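Local coordinates for protein SsfS6 (Streptomyces sp. SF2575, PDB 4FZR) that belongs to the erythromycin biosynthesis protein CIII-like family and has the two-domain GT-B fold, at residues V33-A38 with A389-L394; R106-M111 with S133-L138; V127-Y132 with I145-Q150. All blocks are in the same frame, centred on the assembly; numbering follows the deposited sequence.

Contact 1: residues V33-A38 with A389-L394; sequences VPLSWA and ADIVRL
Val-392 and Ala-38 make the closest contact between 33-38 and 389-394, with Val-392 CG2 3.6 Å from Ala-38 CB. The two short segments run at 58° to each other, their axes 9.2 Å apart at closest approach, and the backbones come nearest where Ala-38 faces Ala-389. Val-392 CG2, anti to its carbonyl carbon and beside the backbone N (CG1 being anti to N, chi1 171°), is the methyl that faces the first helix, and it also lies 3.7 Å from the carbonyl carbon of Ala-38. Ala-38 CB in turn reaches the backbone N of Ala-389 at 4.2 Å.

Leu-35, one turn before Ala-38, holds its CG anti to the backbone N (chi1 -177°), and its CD1 alone reaches across. Leu-35 CD1 lies 4.2 Å from Val-392 CG2 and 4.3 Å from Ile-391 CG2, and the side chains of Leu-35 and Val-392 slide past each other in opposite directions. Ile-391 offers just that CG2 branch to Leu-35; the end of its side chain leads away, and the residue packs on Leu-185 and Ile-187 of the N-terminal sheet. Contact 1 thus ties the C-terminal helix of the chain to the N-terminal domain, the return crossing familiar in GT-B proteins.

The second subunit closes in beside it: Trp-37 stacks on Trp-37 of that subunit, Ala-38 packs on its Ala-41, and the backbone of Ala-389 hydrogen-bonds to it. No hydrogen bond or salt bridge joins the two segments themselves. Their association therefore rests on the fit of small and branched aliphatic groups in a largely buried seam, while the directional bonds nearby include those from the Ala-389 backbone to the neighbouring subunit.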
ATOM      1  N   VAL A  33      -2.884  -7.788   2.541  1.00 11.66           N
ATOM      2  CA  VAL A  33      -2.588  -6.430   2.103  1.00 13.60           C
ATOM      3  C   VAL A  33      -3.019  -6.150   0.659  1.00 12.24           C
ATOM      4  O   VAL A  33      -3.610  -5.110   0.384  1.00 12.84           O
ATOM      5  CB  VAL A  33      -1.086  -6.104   2.288  1.00 10.06           C
ATOM      6  CG1 VAL A  33      -0.704  -4.860   1.508  1.00 12.29           C
ATOM      7  CG2 VAL A  33      -0.755  -5.939   3.767  1.00 10.21           C
ATOM      8  N   PRO A  34      -2.718  -7.069  -0.274  1.00 18.83           N
ATOM      9  CA  PRO A  34      -3.077  -6.766  -1.667  1.00 16.48           C
ATOM     10  C   PRO A  34      -4.588  -6.702  -1.927  1.00 15.65           C
ATOM     11  O   PRO A  34      -5.025  -5.871  -2.723  1.00  9.68           O
ATOM     12  CB  PRO A  34      -2.427  -7.912  -2.450  1.00 16.24           C
ATOM     13  CG  PRO A  34      -1.298  -8.364  -1.576  1.00 11.34           C
ATOM     14  CD  PRO A  34      -1.840  -8.249  -0.185  1.00 11.85           C
ATOM     15  N   LEU A  35      -5.370  -7.553  -1.272  1.00 11.02           N
ATOM     16  CA  LEU A  35      -6.820  -7.492  -1.420  1.00 12.09           C
ATOM     17  C   LEU A  35      -7.357  -6.216  -0.778  1.00 14.94           C
ATOM     18  O   LEU A  35      -8.291  -5.597  -1.292  1.00 12.69           O
ATOM     19  CB  LEU A  35      -7.483  -8.721  -0.792  1.00 13.73           C
ATOM     20  CG  LEU A  35      -9.005  -8.812  -0.951  1.00 21.06           C
ATOM     21  CD1 LEU A  35      -9.428  -8.649  -2.406  1.00 14.59           C
ATOM     22  CD2 LEU A  35      -9.525 -10.131  -0.395  1.00 18.35           C
ATOM     23  N   SER A  36      -6.754  -5.824   0.342  1.00 13.52           N
ATOM     24  CA  SER A  36      -7.149  -4.615   1.061  1.00  9.75           C
ATOM     25  C   SER A  36      -6.920  -3.369   0.218  1.00 13.91           C
ATOM     26  O   SER A  36      -7.741  -2.454   0.212  1.00  7.03           O
ATOM     27  CB  SER A  36      -6.359  -4.486   2.363  1.00  7.18           C
ATOM     28  OG  SER A  36      -6.833  -5.390   3.345  1.00 11.99           O
ATOM     29  N   TRP A  37      -5.792  -3.333  -0.481  1.00  9.93           N
ATOM     30  CA  TRP A  37      -5.489  -2.214  -1.364  1.00 11.68           C
ATOM     31  C   TRP A  37      -6.318  -2.263  -2.649  1.00 15.07           C
ATOM     32  O   TRP A  37      -6.572  -1.228  -3.269  1.00  9.11           O
ATOM     33  CB  TRP A  37      -3.996  -2.173  -1.698  1.00  6.70           C
ATOM     34  CG  TRP A  37      -3.258  -1.128  -0.918  1.00 19.24           C
ATOM     35  CD1 TRP A  37      -2.316  -1.334   0.051  1.00 17.38           C
ATOM     36  CD2 TRP A  37      -3.411   0.294  -1.032  1.00 15.62           C
ATOM     37  NE1 TRP A  37      -1.869  -0.130   0.541  1.00 14.56           N
ATOM     38  CE2 TRP A  37      -2.526   0.885  -0.106  1.00 16.50           C
ATOM     39  CE3 TRP A  37      -4.208   1.123  -1.830  1.00 13.29           C
ATOM     40  CZ2 TRP A  37      -2.415   2.268   0.044  1.00 15.92           C
ATOM     41  CZ3 TRP A  37      -4.096   2.499  -1.680  1.00 12.35           C
ATOM     42  CH2 TRP A  37      -3.206   3.056  -0.749  1.00 11.46           C
ATOM     43  N   ALA A  38      -6.726  -3.464  -3.050  1.00 11.67           N
ATOM     44  CA  ALA A  38      -7.576  -3.629  -4.222  1.00 10.50           C
ATOM     45  C   ALA A  38      -8.939  -3.008  -3.943  1.00 13.37           C
ATOM     46  O   ALA A  38      -9.537  -2.372  -4.812  1.00 11.44           O
ATOM     47  CB  ALA A  38      -7.726  -5.106  -4.572  1.00  9.77           C
ATOM     48  N   ALA A 389      -8.042  -7.519  -8.014  1.00 10.01           N
ATOM     49  CA  ALA A 389      -8.926  -6.511  -8.596  1.00 15.71           C
ATOM     50  C   ALA A 389     -10.190  -7.171  -9.153  1.00 20.99           C
ATOM     51  O   ALA A 389     -11.293  -6.637  -9.008  1.00 16.41           O
ATOM     52  CB  ALA A 389      -8.204  -5.732  -9.689  1.00 12.83           C
ATOM     53  N   ASP A 390     -10.024  -8.336  -9.782  1.00 21.37           N
ATOM     54  CA  ASP A 390     -11.156  -9.095 -10.314  1.00 17.12           C
ATOM     55  C   ASP A 390     -12.098  -9.493  -9.175  1.00 19.60           C
ATOM     56  O   ASP A 390     -13.317  -9.356  -9.285  1.00 26.04           O
ATOM     57  CB  ASP A 390     -10.693 -10.364 -11.054  1.00 14.17           C
ATOM     58  CG  ASP A 390      -9.861 -10.070 -12.300  1.00 22.69           C
ATOM     59  OD1 ASP A 390     -10.051  -9.010 -12.931  1.00 23.35           O
ATOM     60  OD2 ASP A 390      -9.018 -10.920 -12.662  1.00 26.25           O
ATOM     61  N   ILE A 391     -11.524  -9.986  -8.082  1.00 14.60           N
ATOM     62  CA  ILE A 391     -12.302 -10.442  -6.930  1.00 15.12           C
ATOM     63  C   ILE A 391     -13.118  -9.322  -6.284  1.00 17.20           C
ATOM     64  O   ILE A 391     -14.206  -9.560  -5.759  1.00 22.68           O
ATOM     65  CB  ILE A 391     -11.395 -11.078  -5.856  1.00 14.48           C
ATOM     66  CG1 ILE A 391     -10.849 -12.423  -6.354  1.00 19.86           C
ATOM     67  CG2 ILE A 391     -12.152 -11.246  -4.531  1.00 14.20           C
ATOM     68  CD1 ILE A 391     -11.910 -13.409  -6.782  1.00 18.20           C
ATOM     69  N   VAL A 392     -12.593  -8.102  -6.319  1.00 18.98           N
ATOM     70  CA  VAL A 392     -13.315  -6.967  -5.759  1.00 22.11           C
ATOM     71  C   VAL A 392     -14.618  -6.749  -6.525  1.00 23.72           C
ATOM     72  O   VAL A 392     -15.655  -6.457  -5.929  1.00 25.16           O
ATOM     73  CB  VAL A 392     -12.467  -5.675  -5.776  1.00 19.14           C
ATOM     74  CG1 VAL A 392     -13.323  -4.475  -5.399  1.00 16.89           C
ATOM     75  CG2 VAL A 392     -11.283  -5.799  -4.825  1.00 12.50           C
ATOM     76  N   ARG A 393     -14.568  -6.906  -7.844  1.00 26.63           N
ATOM     77  CA  ARG A 393     -15.766  -6.772  -8.667  1.00 30.83           C
ATOM     78  C   ARG A 393     -16.795  -7.826  -8.275  1.00 29.03           C
ATOM     79  O   ARG A 393     -17.989  -7.543  -8.195  1.00 31.64           O
ATOM     80  CB  ARG A 393     -15.417  -6.884 -10.149  1.00 24.85           C
ATOM     81  CG  ARG A 393     -14.610  -5.708 -10.652  1.00 25.08           C
ATOM     82  CD  ARG A 393     -14.212  -5.866 -12.098  1.00 34.42           C
ATOM     83  NE  ARG A 393     -12.802  -5.512 -12.292  1.00 46.98           N
ATOM     84  CZ  ARG A 393     -11.867  -6.343 -12.750  1.00 42.47           C
ATOM     85  NH1 ARG A 393     -12.148  -7.604 -13.065  1.00 46.60           N
ATOM     86  NH2 ARG A 393     -10.621  -5.915 -12.886  1.00 33.91           N
ATOM     87  N   LEU A 394     -16.324  -9.041  -8.025  1.00 23.05           N
ATOM     88  CA  LEU A 394     -17.191 -10.100  -7.525  1.00 30.07           C
ATOM     89  C   LEU A 394     -17.843  -9.664  -6.218  1.00 32.52           C
ATOM     90  O   LEU A 394     -19.064  -9.721  -6.073  1.00 40.51           O
ATOM     91  CB  LEU A 394     -16.398 -11.393  -7.310  1.00 25.09           C
ATOM     92  CG  LEU A 394     -16.374 -12.394  -8.467  1.00 36.86           C
ATOM     93  CD1 LEU A 394     -15.920 -11.739  -9.762  1.00 40.32           C
ATOM     94  CD2 LEU A 394     -15.473 -13.568  -8.120  1.00 35.74           C
TER

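Contact 2: residues R106-M111 with S133-L138; sequences RLVLRM and SLTGPL
Leu-134, in the loop leading into helix 135-143, meets Val-108 of helix 93-122 through its CB, 3.6 Å from Val-108 CG2. The two side chains cross obliquely, and Val-108 CG2 also lies 3.7 Å from Thr-135 N.

Thr-135 opens the helix and lies nearest the other backbone, its CA 5.0 Å from the CA of Val-108. Thr-135 OG1, set anti to its own carbonyl carbon (chi1 -59°), sits 3.5 Å from Val-108 CA and 3.7 Å from Met-111 CB, contacts that are van der Waals, as no hydrogen bond crosses between the two segments. Met-111, a selenomethionine, crosses the threonine at about a right angle and brings SE to 3.9 Å from Thr-135 OG1. Here the long helix 93-122 packs against the start of the helix that connects two parallel strands, 126-130 and 147-150, in a beta-alpha-beta crossover of the Rossmann-like N-terminal domain. Pro-137, further along this helix, packs on Phe-180.

Leu-138, one turn beyond Leu-134, reaches Val-108 from the helix proper, with CD2 3.8 Å from Val-108 CG1. The leucine side chain also touches Arg-112 of helix 93-122.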
ATOM      1  N   ARG A 106      -8.971 -19.398  20.799  1.00 17.07           N
ATOM      2  CA  ARG A 106      -8.749 -18.636  22.019  1.00 22.92           C
ATOM      3  C   ARG A 106      -8.159 -17.266  21.710  1.00 20.81           C
ATOM      4  O   ARG A 106      -8.252 -16.350  22.525  1.00 19.85           O
ATOM      5  CB  ARG A 106      -7.837 -19.409  22.972  1.00 23.85           C
ATOM      6  CG  ARG A 106      -8.450 -20.703  23.477  1.00 24.18           C
ATOM      7  CD  ARG A 106      -7.696 -21.253  24.671  1.00 24.64           C
ATOM      8  NE  ARG A 106      -6.389 -21.799  24.313  1.00 30.10           N
ATOM      9  CZ  ARG A 106      -6.186 -23.038  23.871  1.00 25.35           C
ATOM     10  NH1 ARG A 106      -7.207 -23.872  23.712  1.00 21.71           N
ATOM     11  NH2 ARG A 106      -4.959 -23.443  23.577  1.00 33.19           N
ATOM     12  N   LEU A 107      -7.548 -17.131  20.536  1.00 17.04           N
ATOM     13  CA  LEU A 107      -7.058 -15.838  20.075  1.00 21.83           C
ATOM     14  C   LEU A 107      -8.232 -14.885  19.906  1.00 24.85           C
ATOM     15  O   LEU A 107      -8.112 -13.683  20.140  1.00 23.45           O
ATOM     16  CB  LEU A 107      -6.307 -15.985  18.749  1.00 25.33           C
ATOM     17  CG  LEU A 107      -5.956 -14.683  18.019  1.00 30.79           C
ATOM     18  CD1 LEU A 107      -5.125 -13.764  18.902  1.00 29.97           C
ATOM     19  CD2 LEU A 107      -5.230 -14.979  16.710  1.00 26.97           C
ATOM     20  N   VAL A 108      -9.371 -15.435  19.499  1.00 22.11           N
ATOM     21  CA  VAL A 108     -10.585 -14.651  19.320  1.00 23.15           C
ATOM     22  C   VAL A 108     -11.015 -13.985  20.622  1.00 26.99           C
ATOM     23  O   VAL A 108     -11.500 -12.853  20.619  1.00 28.50           O
ATOM     24  CB  VAL A 108     -11.737 -15.536  18.832  1.00 21.22           C
ATOM     25  CG1 VAL A 108     -13.006 -14.715  18.687  1.00 24.52           C
ATOM     26  CG2 VAL A 108     -11.369 -16.195  17.513  1.00 23.08           C
ATOM     27  N   LEU A 109     -10.831 -14.695  21.732  1.00 30.99           N
ATOM     28  CA  LEU A 109     -11.260 -14.221  23.045  1.00 29.58           C
ATOM     29  C   LEU A 109     -10.469 -12.996  23.490  1.00 24.77           C
ATOM     30  O   LEU A 109     -10.960 -12.176  24.266  1.00 27.51           O
ATOM     31  CB  LEU A 109     -11.098 -15.332  24.083  1.00 30.94           C
ATOM     32  CG  LEU A 109     -11.833 -16.645  23.806  1.00 30.58           C
ATOM     33  CD1 LEU A 109     -11.662 -17.616  24.968  1.00 30.79           C
ATOM     34  CD2 LEU A 109     -13.301 -16.384  23.539  1.00 25.53           C
ATOM     35  N   ARG A 110      -9.238 -12.881  23.006  1.00 25.08           N
ATOM     36  CA  ARG A 110      -8.399 -11.733  23.324  1.00 27.21           C
ATOM     37  C   ARG A 110      -8.781 -10.510  22.489  1.00 24.33           C
ATOM     38  O   ARG A 110      -8.495  -9.376  22.874  1.00 27.45           O
ATOM     39  CB  ARG A 110      -6.927 -12.076  23.085  1.00 27.34           C
ATOM     40  CG  ARG A 110      -6.460 -13.341  23.792  1.00 34.04           C
ATOM     41  CD  ARG A 110      -6.353 -13.148  25.301  1.00 30.39           C
ATOM     42  NE  ARG A 110      -5.165 -12.384  25.677  1.00 39.88           N
ATOM     43  CZ  ARG A 110      -3.946 -12.903  25.800  1.00 44.67           C
ATOM     44  NH1 ARG A 110      -3.735 -14.195  25.574  1.00 42.61           N
ATOM     45  NH2 ARG A 110      -2.929 -12.128  26.146  1.00 46.19           N
HETATM   46  N   MSE A 111      -9.440 -10.743  21.354  1.00 20.02           N
HETATM   47  CA  MSE A 111      -9.660  -9.696  20.357  1.00 26.21           C
HETATM   48  C   MSE A 111     -11.106  -9.210  20.256  1.00 22.98           C
HETATM   49  O   MSE A 111     -11.348  -8.058  19.903  1.00 28.88           O
HETATM   50  CB  MSE A 111      -9.223 -10.198  18.976  1.00 21.81           C
HETATM   51  CG  MSE A 111      -7.720 -10.181  18.732  1.00 23.66           C
HETATM   52 SE   MSE A 111      -7.236 -10.907  16.982  1.00 35.54          SE
HETATM   53  CE  MSE A 111      -5.370 -10.324  16.933  1.00 31.42           C
ATOM     54  N   SER A 133      -8.518 -16.557  11.219  1.00 28.16           N
ATOM     55  CA  SER A 133      -8.858 -15.400  12.045  1.00 26.82           C
ATOM     56  C   SER A 133     -10.358 -15.379  12.308  1.00 22.58           C
ATOM     57  O   SER A 133     -11.111 -14.707  11.606  1.00 24.37           O
ATOM     58  CB  SER A 133      -8.438 -14.101  11.359  1.00 27.61           C
ATOM     59  OG  SER A 133      -7.029 -14.015  11.241  1.00 41.31           O
ATOM     60  N   LEU A 134     -10.781 -16.111  13.333  1.00 18.97           N
ATOM     61  CA  LEU A 134     -12.200 -16.339  13.585  1.00 25.65           C
ATOM     62  C   LEU A 134     -12.877 -15.166  14.291  1.00 26.52           C
ATOM     63  O   LEU A 134     -14.080 -15.202  14.553  1.00 27.03           O
ATOM     64  CB  LEU A 134     -12.389 -17.624  14.398  1.00 23.57           C
ATOM     65  CG  LEU A 134     -11.991 -18.919  13.687  1.00 27.67           C
ATOM     66  CD1 LEU A 134     -12.267 -20.130  14.575  1.00 33.08           C
ATOM     67  CD2 LEU A 134     -12.723 -19.043  12.356  1.00 32.59           C
ATOM     68  N   THR A 135     -12.110 -14.124  14.596  1.00 26.01           N
ATOM     69  CA  THR A 135     -12.696 -12.918  15.161  1.00 28.20           C
ATOM     70  C   THR A 135     -13.603 -12.275  14.115  1.00 23.09           C
ATOM     71  O   THR A 135     -14.648 -11.720  14.445  1.00 28.95           O
ATOM     72  CB  THR A 135     -11.622 -11.910  15.611  1.00 28.11           C
ATOM     73  OG1 THR A 135     -10.775 -12.515  16.597  1.00 31.28           O
ATOM     74  CG2 THR A 135     -12.268 -10.669  16.208  1.00 20.78           C
ATOM     75  N   GLY A 136     -13.203 -12.372  12.851  1.00 24.87           N
ATOM     76  CA  GLY A 136     -13.980 -11.817  11.755  1.00 29.22           C
ATOM     77  C   GLY A 136     -15.407 -12.335  11.704  1.00 28.18           C
ATOM     78  O   GLY A 136     -16.349 -11.577  11.930  1.00 23.30           O
ATOM     79  N   PRO A 137     -15.576 -13.633  11.402  1.00 30.25           N
ATOM     80  CA  PRO A 137     -16.894 -14.280  11.345  1.00 25.84           C
ATOM     81  C   PRO A 137     -17.750 -14.001  12.579  1.00 33.40           C
ATOM     82  O   PRO A 137     -18.969 -13.871  12.460  1.00 36.76           O
ATOM     83  CB  PRO A 137     -16.549 -15.767  11.279  1.00 32.47           C
ATOM     84  CG  PRO A 137     -15.207 -15.816  10.661  1.00 34.79           C
ATOM     85  CD  PRO A 137     -14.486 -14.579  11.115  1.00 27.01           C
ATOM     86  N   LEU A 138     -17.121 -13.917  13.747  1.00 31.39           N
ATOM     87  CA  LEU A 138     -17.852 -13.648  14.981  1.00 29.75           C
ATOM     88  C   LEU A 138     -18.426 -12.235  14.981  1.00 32.91           C
ATOM     89  O   LEU A 138     -19.619 -12.044  15.210  1.00 32.96           O
ATOM     90  CB  LEU A 138     -16.951 -13.839  16.201  1.00 24.39           C
ATOM     91  CG  LEU A 138     -17.647 -13.572  17.539  1.00 30.60           C
ATOM     92  CD1 LEU A 138     -18.881 -14.455  17.680  1.00 31.89           C
ATOM     93  CD2 LEU A 138     -16.693 -13.789  18.705  1.00 27.94           C
TER

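Contact 3: residues V127-Y132 with I145-Q150; sequences VLTETY and IPWIEQ
Val-127 to Glu-130 pair in parallel with Trp-147 to Gln-150, the strand segments turned 23° to each other and laced by backbone bonds that include Ile-148 N to Val-127 O (2.7 Å) and Gln-150 N to Thr-129 O (2.9 Å). A bond from Thr-131 N to Gln-150 O (3.1 Å) carries the ladder just past the strand, its donor lying above the carbonyl plane.

On one face, Val-127 CB rests against Trp-147 CB, and Val-127 CG2 meets Ile-145 CD1. Trp-147 has CG between its backbone N and carbonyl carbon (chi1 66°), and its ring meets the methyl of Thr-129 obliquely, CE3 lying 3.6 Å from Thr-129 CG2. The indole NE1 hydrogen-bonds to Pro-181 O. These are neighbouring strands of a beta-alpha-beta unit in the parallel N-terminal sheet, and the connecting helix 135-143 covers this face, with Pro-137 against Thr-129 and Trp-147.

On the other face, Leu-128 CD1 touches Ile-148 CG2 at 4.0 Å beneath helix 33-41. At the strand ends, Glu-149 extends to Thr-131, whose OG1 forms a weak 3.5 Å hydrogen bond to Glu-149 OE2; the carboxylate also salt-bridges Lys-161 through OE2 and hydrogen-bonds Ser-186 through OE1. Glu-130 OE2 accepts a hydrogen bond from Tyr-132 N (2.7 Å) from above the carboxylate plane and is also salt-bridged to Arg-153.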
ATOM      1  N   VAL A 127     -16.896  -7.558   6.432  1.00 24.63           N
ATOM      2  CA  VAL A 127     -15.697  -7.993   7.134  1.00 21.81           C
ATOM      3  C   VAL A 127     -14.867  -8.861   6.201  1.00 20.67           C
ATOM      4  O   VAL A 127     -15.366  -9.839   5.649  1.00 20.57           O
ATOM      5  CB  VAL A 127     -16.027  -8.796   8.419  1.00 18.25           C
ATOM      6  CG1 VAL A 127     -14.751  -9.330   9.058  1.00 23.70           C
ATOM      7  CG2 VAL A 127     -16.785  -7.933   9.416  1.00 20.31           C
ATOM      8  N   LEU A 128     -13.610  -8.476   6.003  1.00 20.45           N
ATOM      9  CA  LEU A 128     -12.651  -9.302   5.278  1.00 15.16           C
ATOM     10  C   LEU A 128     -11.663  -9.902   6.273  1.00 17.62           C
ATOM     11  O   LEU A 128     -11.151  -9.204   7.151  1.00 13.52           O
ATOM     12  CB  LEU A 128     -11.911  -8.473   4.228  1.00 10.27           C
ATOM     13  CG  LEU A 128     -10.599  -9.048   3.677  1.00 11.86           C
ATOM     14  CD1 LEU A 128     -10.831 -10.364   2.949  1.00 19.25           C
ATOM     15  CD2 LEU A 128      -9.924  -8.038   2.759  1.00  9.98           C
ATOM     16  N   THR A 129     -11.395 -11.196   6.141  1.00 13.18           N
ATOM     17  CA  THR A 129     -10.574 -11.882   7.123  1.00 17.65           C
ATOM     18  C   THR A 129      -9.855 -13.099   6.545  1.00 21.83           C
ATOM     19  O   THR A 129     -10.115 -13.527   5.421  1.00 20.70           O
ATOM     20  CB  THR A 129     -11.435 -12.331   8.316  1.00 19.99           C
ATOM     21  OG1 THR A 129     -10.592 -12.733   9.401  1.00 23.85           O
ATOM     22  CG2 THR A 129     -12.343 -13.482   7.916  1.00 20.62           C
ATOM     23  N   GLU A 130      -8.935 -13.636   7.334  1.00 22.48           N
ATOM     24  CA  GLU A 130      -8.179 -14.826   6.973  1.00 25.32           C
ATOM     25  C   GLU A 130      -8.849 -16.049   7.606  1.00 24.12           C
ATOM     26  O   GLU A 130      -9.406 -15.961   8.698  1.00 24.00           O
ATOM     27  CB  GLU A 130      -6.735 -14.662   7.445  1.00 23.18           C
ATOM     28  CG  GLU A 130      -5.862 -15.876   7.291  1.00 39.31           C
ATOM     29  CD  GLU A 130      -5.729 -16.651   8.584  1.00 37.64           C
ATOM     30  OE1 GLU A 130      -5.537 -16.017   9.643  1.00 34.12           O
ATOM     31  OE2 GLU A 130      -5.825 -17.894   8.544  1.00 39.13           O
ATOM     32  N   THR A 131      -8.808 -17.183   6.911  1.00 22.42           N
ATOM     33  CA  THR A 131      -9.604 -18.354   7.295  1.00 27.75           C
ATOM     34  C   THR A 131      -9.477 -18.795   8.761  1.00 26.62           C
ATOM     35  O   THR A 131     -10.419 -19.348   9.321  1.00 26.92           O
ATOM     36  CB  THR A 131      -9.321 -19.569   6.373  1.00 32.22           C
ATOM     37  OG1 THR A 131      -9.949 -20.738   6.914  1.00 38.45           O
ATOM     38  CG2 THR A 131      -7.833 -19.825   6.239  1.00 25.97           C
ATOM     39  N   TYR A 132      -8.327 -18.552   9.385  1.00 26.42           N
ATOM     40  CA  TYR A 132      -8.136 -18.931  10.788  1.00 28.39           C
ATOM     41  C   TYR A 132      -8.309 -17.756  11.754  1.00 31.82           C
ATOM     42  O   TYR A 132      -8.241 -17.938  12.969  1.00 29.83           O
ATOM     43  CB  TYR A 132      -6.760 -19.571  11.000  1.00 31.68           C
ATOM     44  CG  TYR A 132      -6.566 -20.902  10.301  1.00 37.39           C
ATOM     45  CD1 TYR A 132      -7.651 -21.682   9.918  1.00 32.73           C
ATOM     46  CD2 TYR A 132      -5.291 -21.380  10.032  1.00 38.91           C
ATOM     47  CE1 TYR A 132      -7.467 -22.898   9.281  1.00 35.13           C
ATOM     48  CE2 TYR A 132      -5.097 -22.588   9.398  1.00 35.07           C
ATOM     49  CZ  TYR A 132      -6.187 -23.344   9.024  1.00 42.93           C
ATOM     50  OH  TYR A 132      -5.991 -24.551   8.395  1.00 43.89           O
ATOM     51  N   ILE A 145     -23.820  -8.754   9.447  1.00 38.64           N
ATOM     52  CA  ILE A 145     -23.307  -8.289   8.160  1.00 27.65           C
ATOM     53  C   ILE A 145     -22.499  -9.403   7.498  1.00 30.98           C
ATOM     54  O   ILE A 145     -21.979 -10.286   8.179  1.00 35.74           O
ATOM     55  CB  ILE A 145     -22.418  -7.031   8.313  1.00 39.87           C
ATOM     56  CG1 ILE A 145     -21.151  -7.359   9.111  1.00 28.71           C
ATOM     57  CG2 ILE A 145     -23.210  -5.890   8.953  1.00 36.93           C
ATOM     58  CD1 ILE A 145     -20.259  -6.167   9.345  1.00 22.14           C
ATOM     59  N   PRO A 146     -22.403  -9.375   6.159  1.00 38.67           N
ATOM     60  CA  PRO A 146     -21.664 -10.406   5.419  1.00 33.64           C
ATOM     61  C   PRO A 146     -20.163 -10.359   5.694  1.00 33.57           C
ATOM     62  O   PRO A 146     -19.655  -9.322   6.109  1.00 25.36           O
ATOM     63  CB  PRO A 146     -21.951 -10.060   3.950  1.00 37.38           C
ATOM     64  CG  PRO A 146     -22.361  -8.627   3.959  1.00 37.64           C
ATOM     65  CD  PRO A 146     -23.038  -8.392   5.264  1.00 31.31           C
ATOM     66  N   TRP A 147     -19.462 -11.466   5.472  1.00 35.91           N
ATOM     67  CA  TRP A 147     -18.011 -11.473   5.622  1.00 32.05           C
ATOM     68  C   TRP A 147     -17.351 -12.271   4.506  1.00 26.26           C
ATOM     69  O   TRP A 147     -17.976 -13.131   3.890  1.00 31.70           O
ATOM     70  CB  TRP A 147     -17.596 -12.008   7.000  1.00 27.35           C
ATOM     71  CG  TRP A 147     -17.926 -13.446   7.231  1.00 31.97           C
ATOM     72  CD1 TRP A 147     -19.155 -13.973   7.497  1.00 33.13           C
ATOM     73  CD2 TRP A 147     -17.006 -14.546   7.239  1.00 34.44           C
ATOM     74  NE1 TRP A 147     -19.061 -15.333   7.661  1.00 31.88           N
ATOM     75  CE2 TRP A 147     -17.753 -15.710   7.507  1.00 32.28           C
ATOM     76  CE3 TRP A 147     -15.627 -14.657   7.039  1.00 31.89           C
ATOM     77  CZ2 TRP A 147     -17.165 -16.972   7.581  1.00 33.61           C
ATOM     78  CZ3 TRP A 147     -15.044 -15.911   7.111  1.00 29.54           C
ATOM     79  CH2 TRP A 147     -15.813 -17.052   7.382  1.00 29.02           C
ATOM     80  N   ILE A 148     -16.086 -11.969   4.245  1.00 22.14           N
ATOM     81  CA  ILE A 148     -15.340 -12.630   3.188  1.00 27.23           C
ATOM     82  C   ILE A 148     -14.155 -13.372   3.784  1.00 28.81           C
ATOM     83  O   ILE A 148     -13.482 -12.871   4.685  1.00 25.12           O
ATOM     84  CB  ILE A 148     -14.860 -11.620   2.135  1.00 20.47           C
ATOM     85  CG1 ILE A 148     -16.057 -11.088   1.350  1.00 34.04           C
ATOM     86  CG2 ILE A 148     -13.862 -12.263   1.186  1.00 27.44           C
ATOM     87  CD1 ILE A 148     -15.975  -9.622   1.054  1.00 42.78           C
ATOM     88  N   GLU A 149     -13.917 -14.572   3.270  1.00 29.97           N
ATOM     89  CA  GLU A 149     -12.877 -15.445   3.786  1.00 26.67           C
ATOM     90  C   GLU A 149     -11.784 -15.603   2.740  1.00 22.91           C
ATOM     91  O   GLU A 149     -12.048 -16.055   1.629  1.00 30.07           O
ATOM     92  CB  GLU A 149     -13.483 -16.811   4.119  1.00 30.24           C
ATOM     93  CG  GLU A 149     -12.502 -17.840   4.662  1.00 37.28           C
ATOM     94  CD  GLU A 149     -13.132 -19.217   4.821  1.00 40.87           C
ATOM     95  OE1 GLU A 149     -13.616 -19.772   3.812  1.00 37.72           O
ATOM     96  OE2 GLU A 149     -13.150 -19.744   5.954  1.00 41.67           O
ATOM     97  N   GLN A 150     -10.558 -15.218   3.087  1.00 20.23           N
ATOM     98  CA  GLN A 150      -9.422 -15.464   2.207  1.00 20.81           C
ATOM     99  C   GLN A 150      -8.471 -16.494   2.807  1.00 24.56           C
ATOM    100  O   GLN A 150      -8.067 -16.386   3.964  1.00 24.10           O
ATOM    101  CB  GLN A 150      -8.648 -14.178   1.902  1.00 18.40           C
ATOM    102  CG  GLN A 150      -7.562 -14.390   0.849  1.00 21.19           C
ATOM    103  CD  GLN A 150      -6.604 -13.220   0.708  1.00 28.18           C
ATOM    104  OE1 GLN A 150      -7.018 -12.061   0.649  1.00 26.88           O
ATOM    105  NE2 GLN A 150      -5.312 -13.524   0.646  1.00 30.18           N
TER

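Overall arrangement
Contact 3 joins two neighbouring inner strands of the seven-stranded N-terminal sheet and touches both other contacts, its centre about 11 Å from that of contact 2 and about 13 Å from that of contact 1. Helix 135-143 covers one face of the strands, where Gly-136 lies beside Val-127, and 106-111 of helix 93-122 packs on the start of that helix. Helix 33-41 covers the other face through Leu-35 and Leu-128. Contacts 1 and 2, with centres about 23 Å apart, do not touch. Along the chain, the segments of contacts 2 and 3 alternate, and all four fall between 33-38 and 389-394. The C-terminal helix thus returns to the N-terminal domain, where contact 1 borders the second subunit.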